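Local coordinates for major capsid protein (Paramecium bursaria Chlorella virus 1, PDB 5TIP) that self-assembles as trimers into the large icosahedral capsid of a chlorovirus, forming most of the glycoprotein shell of the virion, at residues T84-E89 with W111-D116; A88-Q93 with S180-V185; E224-Q229 with Y420-I425. All coordinates share one frame; numbering follows the deposited sequence.

Interaction 1 (T84-E89 with W111-D116)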
loop_
_atom_site.group_PDB
_atom_site.type_symbol
_atom_site.label_atom_id
_atom_site.label_comp_id
_atom_site.label_asym_id
_atom_site.label_seq_id
_atom_site.Cartn_x
_atom_site.Cartn_y
_atom_site.Cartn_z
ATOM N N THR A 84 3.496 -21.981 15.442
ATOM C CA THR A 84 4.599 -21.752 14.521
ATOM C C THR A 84 4.735 -20.259 14.264
ATOM O O THR A 84 3.763 -19.504 14.361
ATOM C CB THR A 84 4.402 -22.487 13.187
ATOM O OG1 THR A 84 3.166 -22.076 12.590
ATOM C CG2 THR A 84 4.381 -23.994 13.401
ATOM N N TYR A 85 5.957 -19.837 13.935
ATOM C CA TYR A 85 6.238 -18.436 13.618
ATOM C C TYR A 85 7.254 -18.415 12.480
ATOM O O TYR A 85 8.460 -18.540 12.719
ATOM C CB TYR A 85 6.753 -17.682 14.839
ATOM C CG TYR A 85 6.836 -16.184 14.646
ATOM C CD1 TYR A 85 5.685 -15.422 14.491
ATOM C CD2 TYR A 85 8.060 -15.529 14.632
ATOM C CE1 TYR A 85 5.751 -14.054 14.319
ATOM C CE2 TYR A 85 8.135 -14.157 14.460
ATOM C CZ TYR A 85 6.977 -13.425 14.305
ATOM O OH TYR A 85 7.041 -12.061 14.134
ATOM N N TYR A 86 6.760 -18.247 11.256
ATOM C CA TYR A 86 7.584 -18.230 10.052
ATOM C C TYR A 86 8.545 -19.423 9.993
ATOM O O TYR A 86 9.762 -19.240 9.915
ATOM C CB TYR A 86 8.350 -16.919 9.945
ATOM C CG TYR A 86 7.469 -15.700 9.766
ATOM C CD1 TYR A 86 7.104 -15.264 8.501
ATOM C CD2 TYR A 86 6.997 -14.991 10.863
ATOM C CE1 TYR A 86 6.296 -14.153 8.332
ATOM C CE2 TYR A 86 6.188 -13.880 10.705
ATOM C CZ TYR A 86 5.840 -13.465 9.436
ATOM O OH TYR A 86 5.036 -12.358 9.272
ATOM N N PRO A 87 8.025 -20.655 10.024
ATOM C CA PRO A 87 8.933 -21.813 10.079
ATOM C C PRO A 87 9.739 -22.005 8.807
ATOM O O PRO A 87 10.911 -22.395 8.878
ATOM C CB PRO A 87 7.979 -22.987 10.337
ATOM C CG PRO A 87 6.688 -22.546 9.748
ATOM C CD PRO A 87 6.611 -21.069 9.997
ATOM N N ALA A 88 9.147 -21.740 7.641
ATOM C CA ALA A 88 9.889 -21.873 6.392
ATOM C C ALA A 88 10.984 -20.824 6.277
ATOM O O ALA A 88 12.032 -21.084 5.673
ATOM C CB ALA A 88 8.938 -21.771 5.204
ATOM N N GLU A 89 10.757 -19.634 6.836
ATOM C CA GLU A 89 11.792 -18.609 6.841
ATOM C C GLU A 89 12.938 -18.994 7.767
ATOM O O GLU A 89 14.113 -18.832 7.413
ATOM C CB GLU A 89 11.183 -17.268 7.246
ATOM C CG GLU A 89 12.184 -16.156 7.477
ATOM C CD GLU A 89 11.544 -14.943 8.117
ATOM O OE1 GLU A 89 10.780 -14.237 7.427
ATOM O OE2 GLU A 89 11.794 -14.704 9.317
ATOM N N TRP A 111 18.033 -12.021 9.219
ATOM C CA TRP A 111 17.940 -10.898 8.293
ATOM C C TRP A 111 16.632 -10.940 7.515
ATOM O O TRP A 111 15.990 -9.902 7.315
ATOM C CB TRP A 111 19.121 -10.892 7.327
ATOM C CG TRP A 111 18.907 -9.928 6.207
ATOM C CD1 TRP A 111 18.763 -10.225 4.885
ATOM C CD2 TRP A 111 18.782 -8.505 6.315
ATOM N NE1 TRP A 111 18.567 -9.074 4.160
ATOM C CE2 TRP A 111 18.574 -8.005 5.015
ATOM C CE3 TRP A 111 18.832 -7.605 7.384
ATOM C CZ2 TRP A 111 18.419 -6.645 4.756
ATOM C CZ3 TRP A 111 18.675 -6.258 7.125
ATOM C CH2 TRP A 111 18.471 -5.790 5.822
ATOM N N PHE A 112 16.220 -12.111 7.120
ATOM C CA PHE A 112 14.965 -12.276 6.452
ATOM C C PHE A 112 13.879 -11.755 7.397
ATOM O O PHE A 112 12.995 -11.076 6.958
ATOM C CB PHE A 112 14.745 -13.740 6.064
ATOM C CG PHE A 112 15.361 -14.121 4.770
ATOM C CD1 PHE A 112 16.614 -13.778 4.469
ATOM C CD2 PHE A 112 14.645 -14.801 3.835
ATOM C CE1 PHE A 112 17.173 -14.100 3.288
ATOM C CE2 PHE A 112 15.196 -15.118 2.607
ATOM C CZ PHE A 112 16.479 -14.763 2.341
ATOM N N ARG A 113 13.973 -12.074 8.686
ATOM C CA ARG A 113 12.992 -11.602 9.657
ATOM C C ARG A 113 13.076 -10.089 9.825
ATOM O O ARG A 113 12.046 -9.413 9.930
ATOM C CB ARG A 113 13.202 -12.303 10.999
ATOM C CG ARG A 113 12.112 -12.037 12.032
ATOM C CD ARG A 113 10.981 -13.057 11.950
ATOM N NE ARG A 113 10.374 -13.100 10.622
ATOM C CZ ARG A 113 9.432 -12.263 10.207
ATOM N NH1 ARG A 113 8.981 -11.315 11.018
ATOM N NH2 ARG A 113 8.942 -12.370 8.980
ATOM N N THR A 114 14.296 -9.544 9.854
ATOM C CA THR A 114 14.467 -8.102 10.005
ATOM C C THR A 114 14.039 -7.358 8.745
ATOM O O THR A 114 13.386 -6.310 8.828
ATOM C CB THR A 114 15.924 -7.783 10.345
ATOM O OG1 THR A 114 16.264 -8.385 11.600
ATOM C CG2 THR A 114 16.145 -6.278 10.437
ATOM N N TYR A 115 14.394 -7.887 7.572
ATOM C CA TYR A 115 13.982 -7.260 6.320
ATOM C C TYR A 115 12.465 -7.225 6.195
ATOM O O TYR A 115 11.895 -6.230 5.732
ATOM C CB TYR A 115 14.602 -8.003 5.136
ATOM C CG TYR A 115 14.130 -7.519 3.785
ATOM C CD1 TYR A 115 14.755 -6.457 3.151
ATOM C CD2 TYR A 115 13.062 -8.129 3.142
ATOM C CE1 TYR A 115 14.328 -6.011 1.918
ATOM C CE2 TYR A 115 12.627 -7.690 1.908
ATOM C CZ TYR A 115 13.264 -6.631 1.300
ATOM O OH TYR A 115 12.839 -6.187 0.068
ATOM N N ASP A 116 11.795 -8.304 6.601
ATOM C CA ASP A 116 10.340 -8.351 6.511
ATOM C C ASP A 116 9.695 -7.329 7.439
ATOM O O ASP A 116 8.679 -6.715 7.086
ATOM C CB ASP A 116 9.848 -9.763 6.833
ATOM C CG ASP A 116 8.356 -9.924 6.626
ATOM O OD1 ASP A 116 7.882 -9.694 5.494
ATOM O OD2 ASP A 116 7.655 -10.287 7.593
HETATM O O HOH W 1 5.197 -11.375 6.981
#

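Interaction 2 (A88-Q93 with S180-V185)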
loop_
_atom_site.group_PDB
_atom_site.type_symbol
_atom_site.label_atom_id
_atom_site.label_comp_id
_atom_site.label_asym_id
_atom_site.label_seq_id
_atom_site.Cartn_x
_atom_site.Cartn_y
_atom_site.Cartn_z
ATOM N N ALA A 88 9.147 -21.740 7.641
ATOM C CA ALA A 88 9.889 -21.873 6.392
ATOM C C ALA A 88 10.984 -20.824 6.277
ATOM O O ALA A 88 12.032 -21.084 5.673
ATOM C CB ALA A 88 8.938 -21.771 5.204
ATOM N N GLU A 89 10.757 -19.634 6.836
ATOM C CA GLU A 89 11.792 -18.609 6.841
ATOM C C GLU A 89 12.938 -18.994 7.767
ATOM O O GLU A 89 14.113 -18.832 7.413
ATOM C CB GLU A 89 11.183 -17.268 7.246
ATOM C CG GLU A 89 12.184 -16.156 7.477
ATOM C CD GLU A 89 11.544 -14.943 8.117
ATOM O OE1 GLU A 89 10.780 -14.237 7.427
ATOM O OE2 GLU A 89 11.794 -14.704 9.317
ATOM N N GLU A 90 12.619 -19.511 8.956
ATOM C CA GLU A 90 13.663 -19.940 9.878
ATOM C C GLU A 90 14.421 -21.148 9.347
ATOM O O GLU A 90 15.626 -21.276 9.593
ATOM C CB GLU A 90 13.064 -20.264 11.247
ATOM C CG GLU A 90 14.103 -20.674 12.278
ATOM C CD GLU A 90 13.493 -21.102 13.594
ATOM O OE1 GLU A 90 12.251 -21.211 13.672
ATOM O OE2 GLU A 90 14.258 -21.333 14.553
ATOM N N LEU A 91 13.737 -22.039 8.622
ATOM C CA LEU A 91 14.391 -23.241 8.112
ATOM C C LEU A 91 15.567 -22.887 7.212
ATOM O O LEU A 91 16.592 -23.579 7.213
ATOM C CB LEU A 91 13.379 -24.109 7.363
ATOM C CG LEU A 91 13.885 -25.459 6.850
ATOM C CD1 LEU A 91 14.367 -26.313 8.011
ATOM C CD2 LEU A 91 12.793 -26.172 6.077
ATOM N N LEU A 92 15.439 -21.809 6.437
ATOM C CA LEU A 92 16.530 -21.311 5.602
ATOM C C LEU A 92 17.448 -20.479 6.493
ATOM O O LEU A 92 17.391 -19.247 6.528
ATOM C CB LEU A 92 15.980 -20.502 4.435
ATOM C CG LEU A 92 16.855 -20.430 3.188
ATOM C CD1 LEU A 92 17.081 -21.829 2.652
ATOM C CD2 LEU A 92 16.213 -19.546 2.132
ATOM N N GLN A 93 18.317 -21.179 7.229
ATOM C CA GLN A 93 19.127 -20.521 8.253
ATOM C C GLN A 93 20.070 -19.494 7.641
ATOM O O GLN A 93 20.197 -18.373 8.148
ATOM C CB GLN A 93 19.909 -21.559 9.056
ATOM C CG GLN A 93 20.831 -20.951 10.097
ATOM C CD GLN A 93 21.437 -21.989 11.015
ATOM O OE1 GLN A 93 20.743 -22.586 11.836
ATOM N NE2 GLN A 93 22.740 -22.211 10.880
ATOM N N SER A 180 18.321 -26.496 12.493
ATOM C CA SER A 180 18.241 -27.794 13.152
ATOM C C SER A 180 16.884 -27.993 13.815
ATOM O O SER A 180 16.254 -29.044 13.655
ATOM C CB SER A 180 19.366 -27.927 14.178
ATOM O OG SER A 180 20.631 -27.768 13.562
ATOM N N GLN A 181 16.417 -26.990 14.554
ATOM C CA GLN A 181 15.185 -27.088 15.322
ATOM C C GLN A 181 14.259 -25.951 14.919
ATOM O O GLN A 181 14.649 -24.780 14.981
ATOM C CB GLN A 181 15.476 -27.032 16.825
ATOM C CG GLN A 181 16.572 -27.988 17.269
ATOM C CD GLN A 181 16.783 -27.984 18.768
ATOM O OE1 GLN A 181 16.205 -27.168 19.485
ATOM N NE2 GLN A 181 17.606 -28.908 19.252
ATOM N N VAL A 182 13.039 -26.294 14.512
ATOM C CA VAL A 182 12.044 -25.322 14.067
ATOM C C VAL A 182 10.793 -25.505 14.916
ATOM O O VAL A 182 10.179 -26.581 14.904
ATOM C CB VAL A 182 11.725 -25.464 12.571
ATOM C CG1 VAL A 182 10.695 -24.433 12.162
ATOM C CG2 VAL A 182 12.992 -25.310 11.742
ATOM N N GLN A 183 10.416 -24.449 15.641
ATOM C CA GLN A 183 9.296 -24.508 16.571
ATOM C C GLN A 183 7.999 -24.846 15.850
ATOM O O GLN A 183 7.690 -24.292 14.791
ATOM C CB GLN A 183 9.159 -23.180 17.319
ATOM C CG GLN A 183 7.832 -23.011 18.035
ATOM C CD GLN A 183 7.614 -24.056 19.113
ATOM O OE1 GLN A 183 8.551 -24.471 19.793
ATOM N NE2 GLN A 183 6.369 -24.487 19.271
ATOM N N GLY A 184 7.240 -25.770 16.433
ATOM C CA GLY A 184 5.985 -26.195 15.864
ATOM C C GLY A 184 6.100 -27.121 14.675
ATOM O O GLY A 184 5.066 -27.543 14.140
ATOM N N VAL A 185 7.312 -27.477 14.254
ATOM C CA VAL A 185 7.498 -28.375 13.115
ATOM C C VAL A 185 8.187 -29.662 13.554
ATOM O O VAL A 185 7.615 -30.749 13.409
ATOM C CB VAL A 185 8.274 -27.670 11.988
ATOM C CG1 VAL A 185 8.707 -28.658 10.923
ATOM C CG2 VAL A 185 7.382 -26.626 11.329
HETATM O O HOH W 2 11.982 -22.361 15.874
HETATM O O HOH W 3 14.621 -22.832 16.503
HETATM O O HOH W 4 19.979 -24.586 13.893
#

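Interaction 3 (E224-Q229 with Y420-I425)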
loop_
_atom_site.group_PDB
_atom_site.type_symbol
_atom_site.label_atom_id
_atom_site.label_comp_id
_atom_site.label_asym_id
_atom_site.label_seq_id
_atom_site.Cartn_x
_atom_site.Cartn_y
_atom_site.Cartn_z
ATOM N N GLU A 224 29.173 -3.417 -15.773
ATOM C CA GLU A 224 29.350 -2.924 -14.413
ATOM C C GLU A 224 27.980 -2.781 -13.773
ATOM O O GLU A 224 27.140 -2.020 -14.263
ATOM C CB GLU A 224 30.096 -1.586 -14.388
ATOM C CG GLU A 224 31.596 -1.705 -14.595
ATOM C CD GLU A 224 32.320 -0.394 -14.358
ATOM O OE1 GLU A 224 31.769 0.667 -14.720
ATOM O OE2 GLU A 224 33.432 -0.425 -13.791
ATOM N N TYR A 225 27.755 -3.515 -12.688
ATOM C CA TYR A 225 26.494 -3.490 -11.962
ATOM C C TYR A 225 26.716 -2.879 -10.586
ATOM O O TYR A 225 27.628 -3.289 -9.861
ATOM C CB TYR A 225 25.914 -4.900 -11.821
ATOM C CG TYR A 225 25.448 -5.521 -13.119
ATOM C CD1 TYR A 225 26.329 -6.222 -13.934
ATOM C CD2 TYR A 225 24.121 -5.429 -13.518
ATOM C CE1 TYR A 225 25.905 -6.797 -15.116
ATOM C CE2 TYR A 225 23.689 -6.001 -14.697
ATOM C CZ TYR A 225 24.583 -6.683 -15.492
ATOM O OH TYR A 225 24.150 -7.254 -16.665
ATOM N N LEU A 226 25.886 -1.903 -10.232
ATOM C CA LEU A 226 25.895 -1.331 -8.888
ATOM C C LEU A 226 24.964 -2.182 -8.037
ATOM O O LEU A 226 23.740 -2.087 -8.149
ATOM C CB LEU A 226 25.463 0.130 -8.909
ATOM C CG LEU A 226 25.506 0.869 -7.567
ATOM C CD1 LEU A 226 26.921 0.913 -7.013
ATOM C CD2 LEU A 226 24.931 2.271 -7.700
ATOM N N ILE A 227 25.545 -3.025 -7.190
ATOM C CA ILE A 227 24.789 -4.008 -6.431
ATOM C C ILE A 227 24.769 -3.607 -4.960
ATOM O O ILE A 227 25.463 -2.687 -4.528
ATOM C CB ILE A 227 25.356 -5.431 -6.605
ATOM C CG1 ILE A 227 26.665 -5.585 -5.828
ATOM C CG2 ILE A 227 25.572 -5.741 -8.076
ATOM C CD1 ILE A 227 27.201 -6.998 -5.810
ATOM N N GLU A 228 23.960 -4.322 -4.187
ATOM C CA GLU A 228 23.870 -4.127 -2.751
ATOM C C GLU A 228 24.314 -5.398 -2.042
ATOM O O GLU A 228 24.137 -6.508 -2.553
ATOM C CB GLU A 228 22.446 -3.752 -2.331
ATOM C CG GLU A 228 21.995 -2.415 -2.890
ATOM C CD GLU A 228 20.603 -2.023 -2.442
ATOM O OE1 GLU A 228 20.066 -2.678 -1.524
ATOM O OE2 GLU A 228 20.042 -1.066 -3.016
ATOM N N GLN A 229 24.895 -5.223 -0.859
ATOM C CA GLN A 229 25.377 -6.330 -0.053
ATOM C C GLN A 229 24.869 -6.176 1.371
ATOM O O GLN A 229 24.532 -5.078 1.818
ATOM C CB GLN A 229 26.908 -6.395 -0.037
ATOM C CG GLN A 229 27.550 -6.661 -1.376
ATOM C CD GLN A 229 29.059 -6.611 -1.293
ATOM O OE1 GLN A 229 29.639 -5.580 -0.951
ATOM N NE2 GLN A 229 29.705 -7.731 -1.586
ATOM N N TYR A 420 26.621 -0.635 -0.784
ATOM C CA TYR A 420 26.734 -0.769 -2.227
ATOM C C TYR A 420 28.102 -1.322 -2.600
ATOM O O TYR A 420 29.085 -1.151 -1.875
ATOM C CB TYR A 420 26.514 0.574 -2.929
ATOM C CG TYR A 420 25.064 0.979 -3.059
ATOM C CD1 TYR A 420 24.222 0.329 -3.950
ATOM C CD2 TYR A 420 24.539 2.015 -2.299
ATOM C CE1 TYR A 420 22.897 0.697 -4.080
ATOM C CE2 TYR A 420 23.215 2.391 -2.424
ATOM C CZ TYR A 420 22.399 1.726 -3.311
ATOM O OH TYR A 420 21.079 2.093 -3.436
ATOM N N ASN A 421 28.151 -1.997 -3.744
ATOM C CA ASN A 421 29.402 -2.472 -4.308
ATOM C C ASN A 421 29.222 -2.553 -5.817
ATOM O O ASN A 421 28.112 -2.412 -6.336
ATOM C CB ASN A 421 29.814 -3.823 -3.712
ATOM C CG ASN A 421 31.311 -4.059 -3.778
ATOM O OD1 ASN A 421 31.970 -3.680 -4.746
ATOM N ND2 ASN A 421 31.858 -4.679 -2.738
ATOM N N VAL A 422 30.323 -2.779 -6.525
ATOM C CA VAL A 422 30.317 -2.819 -7.980
ATOM C C VAL A 422 30.740 -4.208 -8.429
ATOM O O VAL A 422 31.804 -4.697 -8.034
ATOM C CB VAL A 422 31.234 -1.742 -8.588
ATOM C CG1 VAL A 422 31.236 -1.848 -10.104
ATOM C CG2 VAL A 422 30.785 -0.357 -8.153
ATOM N N LEU A 423 29.903 -4.840 -9.246
ATOM C CA LEU A 423 30.193 -6.146 -9.825
ATOM C C LEU A 423 30.562 -5.946 -11.290
ATOM O O LEU A 423 29.702 -5.622 -12.115
ATOM C CB LEU A 423 28.996 -7.082 -9.675
ATOM C CG LEU A 423 29.099 -8.461 -10.333
ATOM C CD1 LEU A 423 30.197 -9.286 -9.684
ATOM C CD2 LEU A 423 27.766 -9.190 -10.262
ATOM N N ARG A 424 31.838 -6.135 -11.610
ATOM C CA ARG A 424 32.330 -6.013 -12.974
ATOM C C ARG A 424 32.362 -7.391 -13.617
ATOM O O ARG A 424 32.845 -8.353 -13.011
ATOM C CB ARG A 424 33.726 -5.391 -13.012
ATOM C CG ARG A 424 33.817 -3.993 -12.437
ATOM C CD ARG A 424 35.092 -3.314 -12.902
ATOM N NE ARG A 424 35.263 -1.993 -12.308
ATOM C CZ ARG A 424 36.099 -1.732 -11.309
ATOM N NH1 ARG A 424 36.845 -2.702 -10.800
ATOM N NH2 ARG A 424 36.195 -0.501 -10.826
ATOM N N ILE A 425 31.847 -7.483 -14.839
ATOM C CA ILE A 425 31.778 -8.740 -15.572
ATOM C C ILE A 425 32.418 -8.524 -16.935
ATOM O O ILE A 425 31.948 -7.693 -17.721
ATOM C CB ILE A 425 30.332 -9.243 -15.717
ATOM C CG1 ILE A 425 29.745 -9.542 -14.336
ATOM C CG2 ILE A 425 30.283 -10.470 -16.603
ATOM C CD1 ILE A 425 28.310 -9.983 -14.359
#

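Interaction 1 (T84-E89 with W111-D116)
The backbones come nearest at Glu89, in the opening turn of helix 87-91, and Phe112 of helix 109-119, CA atoms 7.1 Å apart, while residues 84-86 lead into the shorter helix with Tyr86 at its N-cap position. Arg113 carries the contact. Its chain bends twice, chi2 of 90° placing CD and chi3 of -57° placing NE, and the guanidinium ends with its edge on the Glu89 carboxylate and one face on the Tyr86 ring. Glu89 is gripped side-on by the two hydrogen bonds of a salt bridge, Arg113 NE to Glu89 OE2 and Arg113 NH2 to Glu89 OE1, the latter 3.0 Å long. Both oxygens use their syn lone pairs, and the two planes are nearly coplanar. On Tyr86 the guanidinium lies flat, planes 19° apart, with Arg113 CZ 3.7 Å from the ring centroid in a cation-pi stack and Arg113 NH2 over the ring centre. Arg113 NH2 also bonds to Asp116 OD2 at 2.8 Å, one turn on in the same helix, meeting that oxygen from above the carboxylate plane. Water 1 accepts from Tyr86 OH at 2.5 Å and donates to Asp116 OD2. Glu89 CG also packs on Phe112 CB at 3.8 Å. Tyr128 and Tyr271 add hydrogen bonds to Glu89 OE1 and OE2 respectively. In this buried salt-bridge network one cation faces two carboxylates: the bonds to Glu89 set the guanidinium plane, Tyr86 covers one face, and all three groups probably stay charged.

Interaction 2 (A88-Q93 with S180-V185)
Glu90 and Leu91 meet Val182 where helix 87-91 gives way to strand 92-99, a junction within the N-terminal jelly roll of this double jelly-roll capsid protein; the partner is the loop following strand 172-178. Glu90 comes first. Its chain is extended, with CG anti to the backbone N (chi1 -178°), and slides past Val182 in the opposite direction, bringing Glu90 OE1 to 3.9 Å from Val182 CG1. The carboxylate reaches the loop backbone through solvent: water 2 donates to Glu90 OE1 at 2.5 Å and accepts from Gln183 N at 2.6 Å. Water 3 sits 2.5 Å from both Glu90 OE2 and Gln181 O, two acceptors that could not bond to one another directly. Leu91, next in sequence, supplies the apolar half. Its CD1 rests 4.1 Å from Val182 CG2, the two side chains crossing at about a right angle, and the same leucine also packs on Phe73 and Leu75 of strand 65-76. Val182 therefore shows one methyl, CG1, to a carboxylate and the other, CG2, to a hydrocarbon. At Leu92 the helix ends in an inverse gamma turn, and the chain enters the strand with a side chain directed to Phe73, Val148 and Phe176 instead of the loop. Gln93 restores the link through another solvent molecule: water 4 donates to Gln93 OE1 at 3.0 Å and accepts from Ser180 N at 2.9 Å.

Interaction 3 (E224-Q229 with Y420-I425)
Tyr225 and Leu423 form one of two hydrogen-bonded pairs between residues 224-229 and 420-425, part of the longer antiparallel pairing of strands 223-237 and 412-426 in the C-terminal jelly roll; the short segments run at 138°. Backbone bonds come in reciprocal couples: Leu423 N to Tyr225 O at 2.8 Å with its return bond, then Ile227 N to Asn421 O, also 2.8 Å, with its own.

Apolar contacts occupy both faces. On the side of Tyr225 and Ile227, Ile227 CG2 meets Leu423 CB at 4.0 Å and Tyr225 CE1 meets Ile425 CD1; Leu432 and Phe153 cover Ile227 and Leu423. On the other, Leu226 CG lies 3.9 Å from Tyr420 CD1, and Glu228 runs beside Tyr420, its CG 3.5 Å from Tyr420 CE1.

Among the polar groups, the Glu228 carboxylate forms salt bridges with Lys259, Lys418 and Arg362, and Tyr420 OH bonds to Arg362 O. Asn421 ND2 reaches Gln229 OE1 at 3.0 Å, approaching from above the carbonyl plane, the two amides turned 80° apart; Asn421 OD1 takes its neighbour Val422 N on a lone pair. At the far end Arg424 NE forms a salt bridge at 2.8 Å with Glu224 OE2, which lies in the guanidinium plane and offers its anti lone pair.

Tyr16 of the third subunit bonds to both Glu224 OE2 and Arg424 NH2, and Lys27 of the second subunit makes a cation-pi contact with Tyr225 and a hydrogen bond to Glu224 O. The same pairing that joins two strands of a sheet within one chain thus presents a charged pair and a ring to the trimer's other subunits.

Interactions 1 and 2 start from one element: helix 87-91 sends Glu89 to helix 109-119 and Glu90 to the loop 180-185, and the two contacts touch where Pro87 CB packs on Val182 CG1. Their chemistry follows their depth. Interaction 1, buried near the middle of the chain, pairs its charges directly, whereas the polar links of the partly exposed interaction 2 all pass through water beside one apolar touch. Interaction 3, its centre about 26 Å from that of interaction 1 and 31 Å from that of interaction 2, belongs to the C-terminal jelly roll and relies on backbone pairing. It is mostly buried, but its exposed salt bridge, unlike that of interaction 1, is shared with a neighbouring subunit.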